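Local atomic coordinates of interleukin-20 receptor subunit beta (Homo sapiens, PDB entry 6DF3), a protein that pairs with IL20RA or IL22RA1 to form heterodimeric receptors for interleukin-20 and interleukin-24, and with IL20RA also for interleukin-19. Residues C[120-124]-C[149-154]; C[133-137]-C[158-164]; C[166-172]-C[184-190]. The protein carries 1 engineered substitution. The contacts are given in a common frame with arbitrary orientation. Residues are numbered along the deposited sequence.

Contact 1: C[120-124]-C[149-154]; sequences IELED and VRSGGI
Leu122 closes strand 117-122 and, with Gly152, Gly153 and Glu121, carries most of the buried surface. Residues 120-122 are extended, and the chain leaves the strand through Glu123 and Asp124. Opposite runs the irregular segment 149-154, with the CA atoms of Glu121 and Ile154 5.7 Å apart and those of Asp124 and Gly152 3.9 Å. One direct hydrogen bond joins them, at 179°, from Gly153 N to Leu122 O (3.2 Å). Leu122 N donates to a water at 3.1 Å, which donates to Ser151 O (2.8 Å) and weakly to Ile154 O (3.3 Å). In this second fibronectin type III domain, 149-154 is the connection by which the chain leaves one sheet of the sandwich for the other, where Ile120 pairs with Val156. Gly152 lies so close that a CB would clash with Glu123 O and Asp124 CA; Gly153 turns the chain at phi 80°. Leu122 (chi1 m) sets CD1 4.1 Å from Val149 CB, beside Phe131 and Val133. The t,t side chain of Glu121 brings OE2 to 3.3 Å from Gly153 O, two acceptors that make no hydrogen bond. Ile154 and Arg150 pack on polar side chains of the interleukin-22 receptor subunit alpha-1 chain.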
# COMPACT_ATOMS: atom_id res chain seq x y z
N ILE C 120 -26.40 -9.28 -3.23
CA ILE C 120 -25.71 -9.78 -2.07
C ILE C 120 -25.13 -8.57 -1.31
O ILE C 120 -24.76 -7.54 -1.92
CB ILE C 120 -24.64 -10.84 -2.45
CG1 ILE C 120 -24.21 -11.64 -1.22
CG2 ILE C 120 -23.40 -10.21 -3.09
CD1 ILE C 120 -23.21 -12.77 -1.47
N GLU C 121 -25.11 -8.68 0.01
CA GLU C 121 -24.42 -7.73 0.89
C GLU C 121 -23.64 -8.52 1.92
O GLU C 121 -24.21 -9.16 2.79
CB GLU C 121 -25.46 -6.84 1.57
CG GLU C 121 -24.90 -5.90 2.62
CD GLU C 121 -25.82 -4.71 2.89
OE1 GLU C 121 -27.03 -4.78 2.59
OE2 GLU C 121 -25.31 -3.68 3.40
N LEU C 122 -22.32 -8.49 1.81
CA LEU C 122 -21.49 -9.18 2.76
C LEU C 122 -21.30 -8.31 3.98
O LEU C 122 -21.80 -7.17 4.05
CB LEU C 122 -20.15 -9.62 2.15
CG LEU C 122 -20.46 -10.65 1.04
CD1 LEU C 122 -19.70 -10.41 -0.28
CD2 LEU C 122 -20.21 -12.03 1.57
N GLU C 123 -20.70 -8.94 4.98
CA GLU C 123 -20.37 -8.31 6.24
C GLU C 123 -19.01 -7.65 6.04
O GLU C 123 -18.11 -8.23 5.43
CB GLU C 123 -20.31 -9.41 7.29
CG GLU C 123 -20.26 -8.91 8.73
CD GLU C 123 -20.03 -10.03 9.73
OE1 GLU C 123 -19.03 -10.80 9.55
OE2 GLU C 123 -20.88 -10.15 10.67
N ASP C 124 -18.87 -6.43 6.53
CA ASP C 124 -17.59 -5.67 6.40
C ASP C 124 -16.45 -6.18 7.28
O ASP C 124 -16.21 -5.63 8.32
CB ASP C 124 -17.87 -4.22 6.76
CG ASP C 124 -16.71 -3.28 6.42
OD1 ASP C 124 -15.51 -3.67 6.42
OD2 ASP C 124 -17.03 -2.08 6.19
N VAL C 149 -15.83 -9.94 -4.80
CA VAL C 149 -16.38 -8.69 -4.25
C VAL C 149 -15.40 -8.05 -3.26
O VAL C 149 -14.99 -8.67 -2.24
CB VAL C 149 -17.74 -8.88 -3.53
CG1 VAL C 149 -18.26 -7.54 -3.05
CG2 VAL C 149 -18.78 -9.50 -4.44
N ARG C 150 -15.05 -6.80 -3.52
CA ARG C 150 -13.92 -6.20 -2.81
C ARG C 150 -14.31 -5.96 -1.35
O ARG C 150 -13.59 -6.40 -0.47
CB ARG C 150 -13.42 -4.92 -3.48
CG ARG C 150 -11.99 -4.51 -3.10
CD ARG C 150 -11.17 -3.87 -4.26
NE ARG C 150 -11.96 -3.07 -5.22
CZ ARG C 150 -12.49 -1.86 -5.00
NH1 ARG C 150 -12.34 -1.22 -3.84
NH2 ARG C 150 -13.20 -1.28 -5.95
N SER C 151 -15.48 -5.38 -1.12
CA SER C 151 -15.85 -4.87 0.19
C SER C 151 -17.28 -5.12 0.64
O SER C 151 -18.29 -5.01 -0.15
CB SER C 151 -15.58 -3.38 0.23
OG SER C 151 -14.16 -3.20 0.38
N GLY C 152 -17.35 -5.41 1.95
CA GLY C 152 -18.60 -5.60 2.66
C GLY C 152 -19.32 -4.28 2.81
O GLY C 152 -18.79 -3.25 2.44
N GLY C 153 -20.54 -4.33 3.34
CA GLY C 153 -21.33 -3.14 3.63
C GLY C 153 -22.04 -2.51 2.47
O GLY C 153 -22.84 -1.59 2.69
N ILE C 154 -21.83 -3.02 1.25
CA ILE C 154 -22.43 -2.47 0.01
C ILE C 154 -23.31 -3.55 -0.64
O ILE C 154 -22.82 -4.68 -0.86
CB ILE C 154 -21.35 -2.05 -1.07
CG1 ILE C 154 -19.95 -1.70 -0.49
CG2 ILE C 154 -21.90 -0.94 -1.94
CD1 ILE C 154 -18.88 -1.34 -1.55
O HOH W 1 -20.45 -6.81 -0.01

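Contact 2: C[133-137]-C[158-164]; sequences VAYWR and LETMEPG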
# COMPACT_ATOMS: atom_id res chain seq x y z
N VAL C 133 -17.63 -15.25 -4.09
CA VAL C 133 -19.06 -15.59 -4.05
C VAL C 133 -19.30 -16.56 -5.18
O VAL C 133 -18.99 -16.27 -6.32
CB VAL C 133 -19.96 -14.34 -4.18
CG1 VAL C 133 -21.43 -14.71 -4.01
CG2 VAL C 133 -19.57 -13.32 -3.12
N ALA C 134 -19.80 -17.74 -4.83
CA ALA C 134 -20.20 -18.76 -5.80
C ALA C 134 -21.69 -18.66 -5.91
O ALA C 134 -22.38 -18.54 -4.88
CB ALA C 134 -19.81 -20.16 -5.35
N TYR C 135 -22.16 -18.65 -7.16
CA TYR C 135 -23.57 -18.72 -7.44
C TYR C 135 -23.90 -19.52 -8.72
O TYR C 135 -23.09 -19.61 -9.66
CB TYR C 135 -24.18 -17.32 -7.49
CG TYR C 135 -23.73 -16.38 -8.62
CD1 TYR C 135 -24.36 -16.33 -9.90
CD2 TYR C 135 -22.70 -15.50 -8.37
CE1 TYR C 135 -23.90 -15.43 -10.87
CE2 TYR C 135 -22.25 -14.61 -9.32
CZ TYR C 135 -22.84 -14.57 -10.54
OH TYR C 135 -22.25 -13.61 -11.33
N TRP C 136 -25.11 -20.07 -8.73
CA TRP C 136 -25.56 -20.99 -9.78
C TRP C 136 -27.09 -21.04 -9.85
O TRP C 136 -27.79 -20.78 -8.86
CB TRP C 136 -24.98 -22.41 -9.57
CG TRP C 136 -25.45 -23.13 -8.29
CD1 TRP C 136 -26.57 -23.92 -8.15
CD2 TRP C 136 -24.81 -23.13 -7.00
NE1 TRP C 136 -26.67 -24.39 -6.86
CE2 TRP C 136 -25.60 -23.93 -6.14
CE3 TRP C 136 -23.65 -22.52 -6.49
CZ2 TRP C 136 -25.28 -24.13 -4.81
CZ3 TRP C 136 -23.32 -22.72 -5.16
CH2 TRP C 136 -24.14 -23.52 -4.32
N ARG C 137 -27.59 -21.38 -11.03
CA ARG C 137 -28.98 -21.71 -11.21
C ARG C 137 -29.15 -23.13 -10.66
O ARG C 137 -28.37 -24.00 -11.03
CB ARG C 137 -29.31 -21.64 -12.69
CG ARG C 137 -30.78 -21.62 -13.03
CD ARG C 137 -30.95 -21.55 -14.54
NE ARG C 137 -32.33 -21.73 -14.91
CZ ARG C 137 -33.29 -20.80 -14.89
NH1 ARG C 137 -33.02 -19.56 -14.48
NH2 ARG C 137 -34.53 -21.12 -15.29
N LEU C 158 -25.22 -9.49 -8.31
CA LEU C 158 -24.58 -10.74 -8.77
C LEU C 158 -24.94 -11.18 -10.20
O LEU C 158 -24.08 -11.39 -11.05
CB LEU C 158 -25.02 -11.89 -7.86
CG LEU C 158 -24.51 -11.84 -6.45
CD1 LEU C 158 -25.09 -13.08 -5.76
CD2 LEU C 158 -23.00 -11.82 -6.43
N GLU C 159 -26.23 -11.37 -10.43
CA GLU C 159 -26.73 -11.94 -11.67
C GLU C 159 -28.17 -11.44 -11.83
O GLU C 159 -28.87 -11.21 -10.84
CB GLU C 159 -26.61 -13.48 -11.61
CG GLU C 159 -27.12 -14.27 -12.83
CD GLU C 159 -26.45 -13.79 -14.11
OE1 GLU C 159 -25.22 -13.95 -14.28
OE2 GLU C 159 -27.14 -13.19 -14.93
N THR C 160 -28.59 -11.21 -13.08
CA THR C 160 -30.02 -11.07 -13.38
C THR C 160 -30.52 -12.47 -13.66
O THR C 160 -29.91 -13.22 -14.43
CB THR C 160 -30.31 -10.13 -14.58
OG1 THR C 160 -30.06 -8.78 -14.17
CG2 THR C 160 -31.78 -10.26 -15.06
N MET C 161 -31.67 -12.80 -13.08
CA MET C 161 -32.14 -14.16 -13.04
C MET C 161 -33.08 -14.40 -14.18
O MET C 161 -33.61 -13.45 -14.73
CB MET C 161 -32.86 -14.40 -11.72
CG MET C 161 -31.94 -14.17 -10.51
SD MET C 161 -32.63 -14.74 -8.94
CE MET C 161 -34.10 -13.70 -8.85
N GLU C 162 -33.24 -15.67 -14.55
CA GLU C 162 -34.24 -16.07 -15.55
C GLU C 162 -35.37 -16.86 -14.88
O GLU C 162 -35.15 -17.55 -13.87
CB GLU C 162 -33.59 -16.89 -16.66
CG GLU C 162 -32.52 -16.16 -17.45
CD GLU C 162 -33.04 -14.90 -18.11
OE1 GLU C 162 -34.02 -15.00 -18.90
OE2 GLU C 162 -32.47 -13.81 -17.83
N PRO C 163 -36.59 -16.78 -15.46
CA PRO C 163 -37.73 -17.51 -14.86
C PRO C 163 -37.48 -19.02 -14.80
O PRO C 163 -36.64 -19.55 -15.59
CB PRO C 163 -38.91 -17.18 -15.81
CG PRO C 163 -38.29 -16.72 -17.09
CD PRO C 163 -36.95 -16.12 -16.73
N GLY C 164 -38.15 -19.69 -13.82
CA GLY C 164 -38.21 -21.16 -13.76
C GLY C 164 -37.62 -21.82 -12.54
O GLY C 164 -38.33 -22.51 -11.81
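The guanidinium of Arg137 holds two consecutive carbonyls at its edge: NH1 donates to Glu162 O at 3.0 Å and NH2 to Pro163 O at 2.6 Å, both with angles above 160°. The side chain is extended, with chi1 to chi3 all t, and so bridges from the end of strand 130-137 to the turn after strand 156-160. NH1 also makes a weak hydrogen bond to Tyr167 OH, and that hydroxyl accepts a hydrogen bond from Glu162 N. Residues 161-167 read Met-Glu-Pro-Gly-Ala-Ala-Tyr, a form of the Leu-x-Pro-Gly-x-x-Tyr signature of fibronectin type III domains, and the bond from Tyr167 back to the chain five residues earlier is its tyrosine corner; Arg137 clamps the same turn from the facing sheet. Gly164 adopts phi 119°, psi -61°, and a CB there would come within 3.0 Å of Arg137 NH2. Deeper in, strands 133-137 and 158-160 run nearly parallel, 21° apart and 8.7 Å between axes, the spacing of opposed sheets in a sandwich, bridged by side chains. Tyr135 spans the gap: Leu158 CB lies over one ring face, Tyr135 CE2 is 4.1 Å from Leu158 CD2, and Tyr135 CE1 approaches Glu159 CB at 3.4 Å. Farther along, Val133 CG1 meets Leu158 CD2 at 4.1 Å, while Ile120 of strand 117-122 touches both residues.

Contact 3: C[166-172]-C[184-190]; sequences AYCVKAE and FSQTECV. Unlike the reference sequence in segment 166-172: Glu172 (reference Gln).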
# COMPACT_ATOMS: atom_id res chain seq x y z
N ALA C 166 -34.86 -21.82 -9.01
CA ALA C 166 -34.23 -21.04 -7.93
C ALA C 166 -32.74 -20.86 -8.19
O ALA C 166 -32.11 -21.71 -8.84
CB ALA C 166 -34.44 -21.72 -6.59
N TYR C 167 -32.18 -19.75 -7.69
CA TYR C 167 -30.76 -19.44 -7.81
C TYR C 167 -30.18 -19.52 -6.41
O TYR C 167 -30.78 -18.99 -5.47
CB TYR C 167 -30.54 -18.04 -8.38
CG TYR C 167 -30.60 -17.92 -9.91
CD1 TYR C 167 -31.81 -18.06 -10.60
CD2 TYR C 167 -29.44 -17.62 -10.65
CE1 TYR C 167 -31.86 -17.93 -11.99
CE2 TYR C 167 -29.47 -17.48 -12.03
CZ TYR C 167 -30.68 -17.63 -12.71
OH TYR C 167 -30.70 -17.49 -14.07
N CYS C 168 -29.02 -20.16 -6.27
CA CYS C 168 -28.43 -20.39 -4.95
C CYS C 168 -27.06 -19.76 -4.82
O CYS C 168 -26.34 -19.61 -5.80
CB CYS C 168 -28.39 -21.89 -4.62
SG CYS C 168 -30.04 -22.64 -4.58
N VAL C 169 -26.70 -19.38 -3.60
CA VAL C 169 -25.48 -18.58 -3.34
C VAL C 169 -24.79 -18.88 -1.98
O VAL C 169 -25.46 -19.03 -0.96
CB VAL C 169 -25.80 -17.05 -3.40
CG1 VAL C 169 -26.24 -16.63 -4.79
CG2 VAL C 169 -26.92 -16.69 -2.41
N LYS C 170 -23.46 -18.95 -1.98
CA LYS C 170 -22.68 -19.03 -0.77
C LYS C 170 -21.42 -18.14 -0.98
O LYS C 170 -21.02 -17.88 -2.13
CB LYS C 170 -22.26 -20.47 -0.47
CG LYS C 170 -21.46 -21.09 -1.61
CD LYS C 170 -21.00 -22.50 -1.34
CE LYS C 170 -20.13 -23.01 -2.48
NZ LYS C 170 -19.59 -24.37 -2.20
N ALA C 171 -20.80 -17.74 0.13
CA ALA C 171 -19.68 -16.79 0.13
C ALA C 171 -18.58 -17.19 1.13
O ALA C 171 -18.84 -17.73 2.21
CB ALA C 171 -20.17 -15.39 0.44
N GLU C 172 -17.37 -16.84 0.76
CA GLU C 172 -16.14 -17.28 1.38
C GLU C 172 -15.27 -16.03 1.47
O GLU C 172 -15.48 -15.07 0.73
CB GLU C 172 -15.55 -18.24 0.35
CG GLU C 172 -14.45 -19.17 0.78
CD GLU C 172 -13.71 -19.80 -0.41
OE1 GLU C 172 -13.03 -20.83 -0.19
OE2 GLU C 172 -13.76 -19.29 -1.55
N PHE C 184 -16.89 -21.89 3.27
CA PHE C 184 -18.08 -21.24 2.71
C PHE C 184 -19.13 -21.01 3.79
O PHE C 184 -19.20 -21.75 4.76
CB PHE C 184 -18.66 -22.04 1.54
CG PHE C 184 -17.88 -21.87 0.27
CD1 PHE C 184 -18.16 -20.79 -0.60
CD2 PHE C 184 -16.81 -22.71 -0.03
CE1 PHE C 184 -17.43 -20.60 -1.77
CE2 PHE C 184 -16.08 -22.52 -1.21
CZ PHE C 184 -16.39 -21.47 -2.08
N SER C 185 -19.94 -19.96 3.63
CA SER C 185 -21.11 -19.76 4.49
C SER C 185 -22.22 -20.75 4.09
O SER C 185 -22.10 -21.46 3.07
CB SER C 185 -21.65 -18.34 4.32
OG SER C 185 -22.16 -18.17 2.99
N GLN C 186 -23.30 -20.77 4.86
CA GLN C 186 -24.49 -21.54 4.48
C GLN C 186 -25.00 -21.09 3.10
O GLN C 186 -25.06 -19.89 2.81
CB GLN C 186 -25.61 -21.35 5.52
CG GLN C 186 -25.54 -22.29 6.73
CD GLN C 186 -26.51 -23.46 6.66
OE1 GLN C 186 -27.40 -23.51 5.79
NE2 GLN C 186 -26.36 -24.41 7.58
N THR C 187 -25.36 -22.05 2.24
CA THR C 187 -26.01 -21.74 0.97
C THR C 187 -27.39 -21.16 1.25
O THR C 187 -28.13 -21.66 2.08
CB THR C 187 -26.14 -22.94 0.03
OG1 THR C 187 -24.85 -23.40 -0.33
CG2 THR C 187 -26.88 -22.57 -1.28
N GLU C 188 -27.70 -20.06 0.57
CA GLU C 188 -29.05 -19.54 0.56
C GLU C 188 -29.64 -19.57 -0.86
O GLU C 188 -28.92 -19.46 -1.85
CB GLU C 188 -29.04 -18.14 1.16
CG GLU C 188 -30.43 -17.57 1.42
CD GLU C 188 -30.41 -16.55 2.56
OE1 GLU C 188 -29.31 -16.10 2.95
OE2 GLU C 188 -31.50 -16.19 3.06
N CYS C 189 -30.94 -19.75 -0.95
CA CYS C 189 -31.59 -19.94 -2.26
C CYS C 189 -32.78 -19.02 -2.36
O CYS C 189 -33.53 -18.88 -1.40
CB CYS C 189 -32.03 -21.40 -2.51
SG CYS C 189 -30.67 -22.62 -2.62
N VAL C 190 -32.92 -18.36 -3.50
CA VAL C 190 -34.17 -17.69 -3.84
C VAL C 190 -34.56 -18.12 -5.24
O VAL C 190 -35.59 -17.71 -5.72
CB VAL C 190 -34.08 -16.13 -3.71
CG1 VAL C 190 -33.42 -15.74 -2.39
CG2 VAL C 190 -33.33 -15.50 -4.87
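Segments 166-172 and 184-190 run antiparallel, their end-to-end directions 157° apart, as hairpin arms. Val169 and Glu188 form a hydrogen-bonded pair (Val169 N to Glu188 O 2.8 Å, Glu188 N to Val169 O 2.9 Å), and Val190 N continues the ladder to Tyr167 O at 3.0 Å. Toward Phe184 the register slips by one residue: Ser185 N donates to Ala171 O (2.9 Å), while Ser185 OG accepts from Ala171 N (3.2 Å). At the non-hydrogen-bonded pair, Cys168 SG and Cys189 SG are joined 2.1 Å apart with chi3 110°, a cross-strand disulfide as in the membrane-proximal domain of the related tissue factor. Phe184, the most covered residue, is sandwiched. Lys170 lies over one face, its NZ 3.9 Å from the ring centroid in a cation-pi interaction and its CE in CH-pi contact; Glu172 CB, of a residue differing from the reference sequence, makes a CH-pi contact at 4.0 Å over the other. Strand 180-189 is one of the sheet's two edge strands, while 167-175 is hydrogen-bonded on its other side to strand 130-137. Val169 and Ala171 face the opposing sheet, packing against Ile111 and Met109 of strand 109-114 and Leu118 and Leu122 of strand 117-122.

All three contacts belong to the second fibronectin type III domain. From the N terminus, strand 117-122 opens contact 1, which closes only at 149-154, after the chain has passed through strands 130-137 and 145-149. Contact 2 opens within that span and closes beyond it at 158-164, so the two cross, and both tie one sheet to the other. They share a buried cluster in which Ile120 and Leu122 meet Val133, and Ile120 also meets Leu158. Contact 3 follows in series as the C-terminal hairpin. It joins contact 2 edge to edge, strand 167-175 bonding to 130-137 (Trp136 O to Cys168 N, 2.9 Å), and reaches contact 1 across the sandwich through Ala171 and Leu122.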